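Local coordinates for acetylxylan esterase (Geobacillus stearothermophilus, PDB 5BN1), which removes acetyl side groups from the xylose units of xylan and xylo-oligosaccharides, working as a doughnut-shaped homooctamer of GDSL-family serine esterase subunits, at residues Leu203-Leu208 against Phe213-Ser218; Asn64-Leu69 against Glu114-Ser119; Met1-Gly6 against Pro82-Ile87. The protein carries 1 engineered substitution. All coordinates share one frame; numbering follows the deposited sequence.

How the contacts relate
Starting at the N terminus, contact 3 sets the lead-in 1-6 against 82-87, where strand 84-88 begins, and closes a loop that holds strands 8-13 and 55-58. Contact 2 opens inside that loop at 64-69 and closes beyond it at 114-119, so the two cross; it ties helix 66-78 to helix 110-124, and Leu69 and Leu117 both rest on Ile87 of contact 3. Contact 1 follows in series and is the shortest closure, folding the C-terminal tail 213-218 back on helix 197-211. It meets contact 3 where Phe207 packs on Ser86 and Phe213 on Met1, while contacts 1 and 2 lie on opposite sides of the chain's centre.

Contact 1: residues Leu203-Leu208 against Phe213-Ser218; sequences LARAFL and FEIVRS. Engineered in segment 213-218: Ile215 (natural residue Trp).
Arg205 reaches from its helix to the C-terminal tail and grips the carbonyl oxygen of Ile215 with two nitrogens. NE and NH2 of Arg205 each lie 2.9 Å from Ile215 O, which sits at the edge of the guanidinium and only 6° out of its plane, so one acceptor is held by a side-on fork. With CG anti to the backbone N (chi1 177°) and the chain extended as far as NE, the arginine spans the gap between helix and tail. Put an alanine here and both guanidinium donors to Ile215 O are gone; this part of the tail is likely to be held less firmly to the helix. Nearer the turn, Phe213 N donates to Leu208 O at 2.8 Å. Leu208 and Phe213 run side by side, CD2 of Leu208 4.0 Å from CD2 of the Phe213 ring, and Leu208 CD1 lies 4.3 Å from CD1 of Ile215, an engineered residue replacing tryptophan. A water fills in between, donating to Arg205 O and Phe213 O and accepting from Ile215 N. Further out, Glu214 forms a salt bridge with Arg209, and Ile215 packs on Phe213 of a second subunit, so the tail also belongs to an octamer interface. On the inner side, Leu208 rests on Leu44 and Leu45 of helix 37-48, and Phe207 lies against Ile132 and Met134 of strand 130-134.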
loop_
_atom_site.group_PDB
_atom_site.type_symbol
_atom_site.label_atom_id
_atom_site.label_comp_id
_atom_site.label_asym_id
_atom_site.label_seq_id
_atom_site.Cartn_x
_atom_site.Cartn_y
_atom_site.Cartn_z
ATOM N N LEU A 203 17.603 -27.834 11.598
ATOM C CA LEU A 203 18.688 -27.513 10.660
ATOM C C LEU A 203 19.843 -26.858 11.356
ATOM O O LEU A 203 20.996 -27.223 11.159
ATOM C CB LEU A 203 18.239 -26.699 9.491
ATOM C CG LEU A 203 17.245 -27.340 8.520
ATOM C CD1 LEU A 203 16.621 -26.320 7.594
ATOM C CD2 LEU A 203 18.044 -28.358 7.674
ATOM N N ALA A 204 19.575 -25.812 12.163
ATOM C CA ALA A 204 20.696 -25.104 12.826
ATOM C C ALA A 204 21.419 -26.078 13.748
ATOM O O ALA A 204 22.683 -26.039 13.849
ATOM C CB ALA A 204 20.152 -23.949 13.608
ATOM N N ARG A 205 20.716 -26.909 14.493
ATOM C CA ARG A 205 21.317 -27.833 15.408
ATOM C C ARG A 205 22.216 -28.846 14.634
ATOM O O ARG A 205 23.338 -29.102 15.074
ATOM C CB ARG A 205 20.210 -28.586 16.131
ATOM C CG ARG A 205 20.735 -29.628 17.055
ATOM C CD ARG A 205 19.629 -30.410 17.738
ATOM N NE ARG A 205 20.146 -31.302 18.769
ATOM C CZ ARG A 205 19.636 -32.489 19.052
ATOM N NH1 ARG A 205 18.564 -32.917 18.474
ATOM N NH2 ARG A 205 20.196 -33.247 20.017
ATOM N N ALA A 206 21.737 -29.271 13.479
ATOM C CA ALA A 206 22.606 -30.215 12.672
ATOM C C ALA A 206 23.800 -29.529 12.153
ATOM O O ALA A 206 24.944 -30.167 12.176
ATOM C CB ALA A 206 21.761 -30.819 11.581
ATOM N N PHE A 207 23.733 -28.315 11.672
ATOM C CA PHE A 207 24.869 -27.525 11.214
ATOM C C PHE A 207 25.867 -27.365 12.355
ATOM O O PHE A 207 27.096 -27.608 12.181
ATOM C CB PHE A 207 24.451 -26.255 10.598
ATOM C CG PHE A 207 25.591 -25.449 10.110
ATOM C CD1 PHE A 207 26.274 -24.570 10.938
ATOM C CD2 PHE A 207 26.006 -25.578 8.779
ATOM C CE1 PHE A 207 27.350 -23.849 10.473
ATOM C CE2 PHE A 207 27.077 -24.846 8.317
ATOM C CZ PHE A 207 27.739 -23.976 9.169
ATOM N N LEU A 208 25.357 -26.854 13.485
ATOM C CA LEU A 208 26.228 -26.586 14.597
ATOM C C LEU A 208 26.987 -27.806 15.074
ATOM O O LEU A 208 28.226 -27.699 15.393
ATOM C CB LEU A 208 25.409 -25.921 15.738
ATOM C CG LEU A 208 24.983 -24.478 15.479
ATOM C CD1 LEU A 208 23.904 -24.022 16.418
ATOM C CD2 LEU A 208 26.138 -23.479 15.509
ATOM N N PHE A 213 29.739 -27.593 17.735
ATOM C CA PHE A 213 28.874 -27.176 18.872
ATOM C C PHE A 213 27.671 -28.119 18.880
ATOM O O PHE A 213 26.704 -27.924 18.100
ATOM C CB PHE A 213 28.427 -25.795 18.647
ATOM C CG PHE A 213 27.450 -25.194 19.674
ATOM C CD1 PHE A 213 27.178 -25.860 20.867
ATOM C CD2 PHE A 213 26.791 -23.971 19.381
ATOM C CE1 PHE A 213 26.242 -25.320 21.783
ATOM C CE2 PHE A 213 25.883 -23.425 20.313
ATOM C CZ PHE A 213 25.620 -24.137 21.468
ATOM N N GLU A 214 27.660 -29.014 19.806
ATOM C CA GLU A 214 26.639 -30.030 19.816
ATOM C C GLU A 214 25.625 -29.687 20.914
ATOM O O GLU A 214 25.982 -29.513 22.065
ATOM C CB GLU A 214 27.266 -31.450 20.013
ATOM C CG GLU A 214 26.235 -32.535 19.748
ATOM C CD GLU A 214 26.798 -33.951 19.763
ATOM O OE1 GLU A 214 27.782 -34.153 20.514
ATOM O OE2 GLU A 214 26.246 -34.850 19.049
ATOM N N ILE A 215 24.377 -29.452 20.542
ATOM C CA ILE A 215 23.291 -29.213 21.511
ATOM C C ILE A 215 22.637 -30.577 21.770
ATOM O O ILE A 215 22.159 -31.283 20.845
ATOM C CB ILE A 215 22.305 -28.228 20.909
ATOM C CG1 ILE A 215 23.030 -26.944 20.649
ATOM C CG2 ILE A 215 20.963 -28.266 21.681
ATOM C CD1 ILE A 215 22.230 -25.904 19.903
ATOM N N VAL A 216 22.616 -30.989 23.039
ATOM C CA VAL A 216 22.034 -32.276 23.400
ATOM C C VAL A 216 21.067 -32.149 24.562
ATOM O O VAL A 216 21.142 -31.167 25.326
ATOM C CB VAL A 216 23.190 -33.276 23.808
ATOM C CG1 VAL A 216 24.006 -33.667 22.597
ATOM C CG2 VAL A 216 24.113 -32.616 24.851
ATOM N N ARG A 217 20.174 -33.126 24.665
ATOM C CA ARG A 217 19.251 -33.225 25.820
ATOM C C ARG A 217 20.001 -33.253 27.163
ATOM O O ARG A 217 21.070 -33.907 27.282
ATOM C CB ARG A 217 18.401 -34.517 25.816
ATOM C CG ARG A 217 17.297 -34.666 24.792
ATOM C CD ARG A 217 17.118 -36.162 24.543
ATOM N NE ARG A 217 16.176 -36.438 23.472
ATOM C CZ ARG A 217 14.846 -36.285 23.574
ATOM N NH1 ARG A 217 14.303 -35.838 24.707
ATOM N NH2 ARG A 217 14.054 -36.563 22.522
ATOM N N SER A 218 19.415 -32.524 28.114
ATOM C CA SER A 218 19.474 -32.728 29.581
ATOM C C SER A 218 19.334 -31.346 30.223
ATOM O O SER A 218 20.114 -30.406 29.937
ATOM C CB SER A 218 20.727 -33.450 30.098
ATOM O OG SER A 218 20.439 -34.247 31.232
HETATM O O HOH W 1 24.102 -28.843 17.737
#

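Contact 2: residues Asn64-Leu69 against Glu114-Ser119; sequences NTVRDL and EATLRS. With IMD (imidazole), chain F.
The side chains of Val66 and Thr116 pass alongside each other, pointing opposite ways, where the first turn of helix 66-78 meets helix 110-124, two helices of the three-layer alpha/beta/alpha fold of SGNH hydrolases. The tight part is small and mostly apolar. CG2 of Val66 lies 3.9 Å from CG2 of Thr116 and 4.3 Å from CB of Leu117, while its other methyl, CG1, faces Thr116 CB at 4.0 Å. Thr116 CG2 also touches Val66 O at 3.7 Å. In Thr116 OG1 sits beside the backbone N (chi1 -58°), which puts the methyl CG2 anti to that N, facing Val66, and leaves OG1 to bond Glu112 O within its own helix. Tyr113, Leu120 and Val108 also pack on Val66.

The other side of helix 110-124 is looser: Ala115 and Ser119 are exposed, and Glu114 OE2 meets a bound imidazole, probably from the crystallisation liquor, through a weak bond from N3. Behind Val66, Thr65 caps helix 66-78 and forms a capping box with Asp68. Thr65 OG1 accepts weak bonds from Arg67 N and Asp68 N. The return bond is firmer: Thr65 N donates nearly straight, at 168°, to the anti lone pair of Asp68 OD2, 3.0 Å away.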
loop_
_atom_site.group_PDB
_atom_site.type_symbol
_atom_site.label_atom_id
_atom_site.label_comp_id
_atom_site.label_asym_id
_atom_site.label_seq_id
_atom_site.Cartn_x
_atom_site.Cartn_y
_atom_site.Cartn_z
ATOM N N ASN A 64 16.291 -21.632 -6.220
ATOM C CA ASN A 64 17.517 -22.112 -6.938
ATOM C C ASN A 64 17.704 -23.630 -6.903
ATOM O O ASN A 64 17.387 -24.329 -5.965
ATOM C CB ASN A 64 18.767 -21.475 -6.326
ATOM C CG ASN A 64 19.128 -20.139 -6.808
ATOM O OD1 ASN A 64 18.367 -19.397 -7.554
ATOM N ND2 ASN A 64 20.327 -19.861 -6.536
ATOM N N THR A 65 18.263 -24.089 -8.028
ATOM C CA THR A 65 18.824 -25.425 -8.184
ATOM C C THR A 65 20.354 -25.213 -8.229
ATOM O O THR A 65 20.882 -24.126 -8.237
ATOM C CB THR A 65 18.380 -26.033 -9.458
ATOM O OG1 THR A 65 18.935 -25.255 -10.565
ATOM C CG2 THR A 65 16.883 -26.105 -9.634
ATOM N N VAL A 66 21.042 -26.333 -8.354
ATOM C CA VAL A 66 22.531 -26.206 -8.444
ATOM C C VAL A 66 22.929 -25.548 -9.775
ATOM O O VAL A 66 23.995 -24.938 -9.871
ATOM C CB VAL A 66 23.204 -27.571 -8.229
ATOM C CG1 VAL A 66 23.099 -28.488 -9.458
ATOM C CG2 VAL A 66 24.677 -27.359 -7.867
ATOM N N ARG A 67 22.080 -25.618 -10.781
ATOM C CA ARG A 67 22.329 -24.993 -12.055
ATOM C C ARG A 67 22.335 -23.466 -11.840
ATOM O O ARG A 67 23.177 -22.686 -12.344
ATOM C CB ARG A 67 21.289 -25.375 -13.026
ATOM C CG ARG A 67 21.482 -24.745 -14.411
ATOM C CD ARG A 67 20.272 -25.032 -15.315
ATOM N NE ARG A 67 19.943 -26.454 -15.506
ATOM C CZ ARG A 67 18.751 -26.973 -15.726
ATOM N NH1 ARG A 67 17.623 -26.178 -15.682
ATOM N NH2 ARG A 67 18.592 -28.232 -15.947
ATOM N N ASP A 68 21.397 -22.939 -10.995
ATOM C CA ASP A 68 21.427 -21.563 -10.681
ATOM C C ASP A 68 22.618 -21.168 -9.835
ATOM O O ASP A 68 23.149 -20.042 -9.988
ATOM C CB ASP A 68 20.138 -21.182 -9.930
ATOM C CG ASP A 68 18.913 -21.462 -10.735
ATOM O OD1 ASP A 68 18.782 -20.909 -11.880
ATOM O OD2 ASP A 68 17.975 -22.161 -10.272
ATOM N N LEU A 69 23.013 -22.005 -8.902
ATOM C CA LEU A 69 24.259 -21.749 -8.141
ATOM C C LEU A 69 25.447 -21.559 -9.039
ATOM O O LEU A 69 26.163 -20.615 -8.911
ATOM C CB LEU A 69 24.550 -22.814 -7.138
ATOM C CG LEU A 69 23.561 -23.077 -6.028
ATOM C CD1 LEU A 69 24.150 -23.867 -4.896
ATOM C CD2 LEU A 69 22.975 -21.834 -5.429
ATOM N N GLU A 114 25.135 -34.076 -9.884
ATOM C CA GLU A 114 26.434 -34.566 -9.416
ATOM C C GLU A 114 27.535 -33.822 -10.095
ATOM O O GLU A 114 28.536 -33.426 -9.466
ATOM C CB GLU A 114 26.571 -36.098 -9.608
ATOM C CG GLU A 114 27.838 -36.719 -8.989
ATOM C CD GLU A 114 29.058 -36.732 -9.889
ATOM O OE1 GLU A 114 29.017 -36.336 -11.051
ATOM O OE2 GLU A 114 30.117 -37.127 -9.257
ATOM N N ALA A 115 27.486 -33.677 -11.429
ATOM C CA ALA A 115 28.626 -33.031 -12.057
ATOM C C ALA A 115 28.815 -31.631 -11.742
ATOM O O ALA A 115 29.945 -31.163 -11.528
ATOM C CB ALA A 115 28.459 -33.146 -13.544
ATOM N N THR A 116 27.682 -30.860 -11.568
ATOM C CA THR A 116 27.784 -29.467 -11.291
ATOM C C THR A 116 28.222 -29.259 -9.794
ATOM O O THR A 116 29.105 -28.454 -9.550
ATOM C CB THR A 116 26.434 -28.762 -11.560
ATOM O OG1 THR A 116 26.025 -28.977 -12.936
ATOM C CG2 THR A 116 26.512 -27.286 -11.286
ATOM N N LEU A 117 27.636 -29.997 -8.882
ATOM C CA LEU A 117 27.960 -29.810 -7.472
ATOM C C LEU A 117 29.446 -30.148 -7.270
ATOM O O LEU A 117 30.158 -29.415 -6.607
ATOM C CB LEU A 117 27.092 -30.633 -6.573
ATOM C CG LEU A 117 27.328 -30.455 -5.039
ATOM C CD1 LEU A 117 27.209 -29.000 -4.608
ATOM C CD2 LEU A 117 26.383 -31.331 -4.273
ATOM N N ARG A 118 29.807 -31.261 -7.877
ATOM C CA ARG A 118 31.204 -31.734 -7.767
ATOM C C ARG A 118 32.116 -30.666 -8.289
ATOM O O ARG A 118 33.166 -30.375 -7.664
ATOM C CB ARG A 118 31.382 -33.093 -8.464
ATOM C CG ARG A 118 32.840 -33.571 -8.471
ATOM C CD ARG A 118 32.801 -34.969 -9.021
ATOM N NE ARG A 118 34.171 -35.445 -9.141
ATOM C CZ ARG A 118 34.908 -35.179 -10.182
ATOM N NH1 ARG A 118 34.576 -34.498 -11.255
ATOM N NH2 ARG A 118 36.158 -35.711 -10.175
ATOM N N SER A 119 31.846 -30.103 -9.460
ATOM C CA SER A 119 32.674 -29.109 -10.005
ATOM C C SER A 119 32.782 -27.854 -9.196
ATOM O O SER A 119 33.881 -27.252 -9.014
ATOM C CB SER A 119 32.201 -28.710 -11.388
ATOM O OG SER A 119 32.967 -27.683 -11.947
HETATM N N1 IMD F . 31.159 -39.806 -5.903
HETATM C C2 IMD F . 31.073 -38.600 -6.704
HETATM N N3 IMD F . 29.948 -38.766 -7.272
HETATM C C4 IMD F . 29.466 -40.063 -7.226
HETATM C C5 IMD F . 30.183 -40.748 -6.218
#

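Contact 3: residues Met1-Gly6 against Pro82-Ile87; sequences MKIGSG and PDWVSI
Ile3 lies over one face of the Trp84 indole, and the two side chains meet at a slant. The contact is a CH-pi interaction: CG1 of Ile3 stands 3.9 Å from the centroid of the five-membered ring, only 5° off the ring normal. Two other carbons of Ile3 are close to the same ring, CD1 lying 4.1 Å from Trp84 CG and CG2 4.2 Å from Trp84 CD1. This arrangement follows from the isoleucine's first torsion (chi1 -64°), which sets CG1 beside the backbone N and CG2 beside the carbonyl carbon, so both branches can reach the pyrrole portion.

The benzo portion of the indole meets the preceding residue instead. Lys2 O approaches Trp84 CZ2 to 3.4 Å, and the aliphatic CB of Lys2 comes within 4.4 Å of Trp84 CH2. In Trp84, CG beside the backbone N (chi1 -72°) swings the indole from the start of strand 84-88 toward the lead-in 1-6. Leu9 of strand 8-13, Ile132 of strand 130-134 and Leu168 of strand 168-170 also touch it, which sets the ring against side chains of other strands of the central parallel sheet, near the N-terminal end of its own strand. At the other end of the contact, Asp83 lies near Gly6 O, but its carboxylate is taken up by the Lys8 amide and by a salt bridge to Lys129.

The contact is therefore largely dispersion and CH-pi attraction, plus the approach of Lys2 O to the indole carbons, while the polar groups of Trp84 and Asp83 find partners outside the two segments. The indole NE1 donates to Glu7 OE2, which also accepts from Gly4 N; this one carboxylate oxygen thus links the ring to the backbone of the lead-in and probably helps fix the ring's rotation beneath Ile3.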
loop_
_atom_site.group_PDB
_atom_site.type_symbol
_atom_site.label_atom_id
_atom_site.label_comp_id
_atom_site.label_asym_id
_atom_site.label_seq_id
_atom_site.Cartn_x
_atom_site.Cartn_y
_atom_site.Cartn_z
ATOM N N MET A 1 35.656 -25.802 17.996
ATOM C CA MET A 1 34.898 -25.292 16.832
ATOM C C MET A 1 35.811 -25.530 15.618
ATOM O O MET A 1 37.069 -25.356 15.656
ATOM C CB MET A 1 34.460 -23.771 16.933
ATOM C CG MET A 1 33.110 -23.415 16.202
ATOM S SD MET A 1 31.697 -23.984 17.135
ATOM C CE MET A 1 32.328 -25.039 18.324
ATOM N N LYS A 2 35.165 -25.887 14.523
ATOM C CA LYS A 2 35.870 -25.885 13.241
ATOM C C LYS A 2 36.141 -24.541 12.687
ATOM O O LYS A 2 37.111 -24.366 11.948
ATOM C CB LYS A 2 35.087 -26.759 12.246
ATOM C CG LYS A 2 34.795 -28.162 12.748
ATOM C CD LYS A 2 35.839 -29.078 13.384
ATOM C CE LYS A 2 36.341 -29.860 12.268
ATOM N NZ LYS A 2 36.915 -28.756 11.481
ATOM N N ILE A 3 35.310 -23.522 12.958
ATOM C CA ILE A 3 35.452 -22.210 12.413
ATOM C C ILE A 3 36.126 -21.283 13.465
ATOM O O ILE A 3 35.945 -21.533 14.618
ATOM C CB ILE A 3 34.038 -21.720 12.068
ATOM C CG1 ILE A 3 33.512 -22.684 10.933
ATOM C CG2 ILE A 3 34.120 -20.355 11.512
ATOM C CD1 ILE A 3 32.262 -22.199 10.324
ATOM N N GLY A 4 36.922 -20.356 13.016
ATOM C CA GLY A 4 37.641 -19.485 13.979
ATOM C C GLY A 4 37.247 -18.092 13.866
ATOM O O GLY A 4 36.770 -17.629 12.891
ATOM N N SER A 5 37.720 -17.307 14.862
ATOM C CA SER A 5 37.510 -15.908 14.846
ATOM C C SER A 5 38.119 -15.187 13.710
ATOM O O SER A 5 39.210 -15.488 13.291
ATOM C CB SER A 5 38.028 -15.395 16.244
ATOM O OG SER A 5 37.273 -14.353 16.694
ATOM N N GLY A 6 37.460 -14.201 13.179
ATOM C CA GLY A 6 37.956 -13.430 12.106
ATOM C C GLY A 6 37.686 -14.075 10.758
ATOM O O GLY A 6 37.942 -13.407 9.734
ATOM N N PRO A 82 35.195 -15.817 0.822
ATOM C CA PRO A 82 35.004 -16.479 2.041
ATOM C C PRO A 82 36.022 -17.396 2.537
ATOM O O PRO A 82 36.817 -17.967 1.777
ATOM C CB PRO A 82 33.702 -17.308 1.752
ATOM C CG PRO A 82 33.889 -17.649 0.260
ATOM C CD PRO A 82 34.454 -16.432 -0.319
ATOM N N ASP A 83 36.046 -17.636 3.821
ATOM C CA ASP A 83 36.871 -18.669 4.418
ATOM C C ASP A 83 36.266 -20.029 4.508
ATOM O O ASP A 83 36.814 -21.051 4.263
ATOM C CB ASP A 83 37.331 -18.246 5.802
ATOM C CG ASP A 83 38.109 -16.971 5.767
ATOM O OD1 ASP A 83 39.270 -17.017 5.102
ATOM O OD2 ASP A 83 37.700 -15.876 6.208
ATOM N N TRP A 84 34.894 -20.055 4.711
ATOM C CA TRP A 84 34.156 -21.240 4.760
ATOM C C TRP A 84 32.868 -21.038 3.923
ATOM O O TRP A 84 32.298 -19.938 3.920
ATOM C CB TRP A 84 33.702 -21.586 6.158
ATOM C CG TRP A 84 34.740 -22.036 7.036
ATOM C CD1 TRP A 84 35.596 -21.251 7.725
ATOM C CD2 TRP A 84 35.089 -23.410 7.302
ATOM N NE1 TRP A 84 36.490 -22.086 8.401
ATOM C CE2 TRP A 84 36.197 -23.389 8.154
ATOM C CE3 TRP A 84 34.612 -24.631 6.838
ATOM C CZ2 TRP A 84 36.810 -24.541 8.582
ATOM C CZ3 TRP A 84 35.197 -25.791 7.320
ATOM C CH2 TRP A 84 36.273 -25.722 8.179
ATOM N N VAL A 85 32.577 -22.053 3.107
ATOM C CA VAL A 85 31.368 -22.043 2.282
ATOM C C VAL A 85 30.520 -23.230 2.628
ATOM O O VAL A 85 30.871 -24.389 2.581
ATOM C CB VAL A 85 31.668 -22.067 0.750
ATOM C CG1 VAL A 85 30.379 -22.065 -0.103
ATOM C CG2 VAL A 85 32.470 -20.889 0.361
ATOM N N SER A 86 29.261 -22.936 3.034
ATOM C CA SER A 86 28.214 -23.900 3.356
ATOM C C SER A 86 27.195 -23.916 2.188
ATOM O O SER A 86 26.729 -22.873 1.742
ATOM C CB SER A 86 27.424 -23.583 4.645
ATOM O OG SER A 86 26.469 -24.530 4.912
ATOM N N ILE A 87 27.010 -25.111 1.644
ATOM C CA ILE A 87 26.120 -25.333 0.498
ATOM C C ILE A 87 25.003 -26.252 0.941
ATOM O O ILE A 87 25.189 -27.357 1.418
ATOM C CB ILE A 87 26.847 -25.985 -0.728
ATOM C CG1 ILE A 87 28.088 -25.142 -1.011
ATOM C CG2 ILE A 87 25.881 -26.143 -1.880
ATOM C CD1 ILE A 87 29.053 -25.938 -1.935
#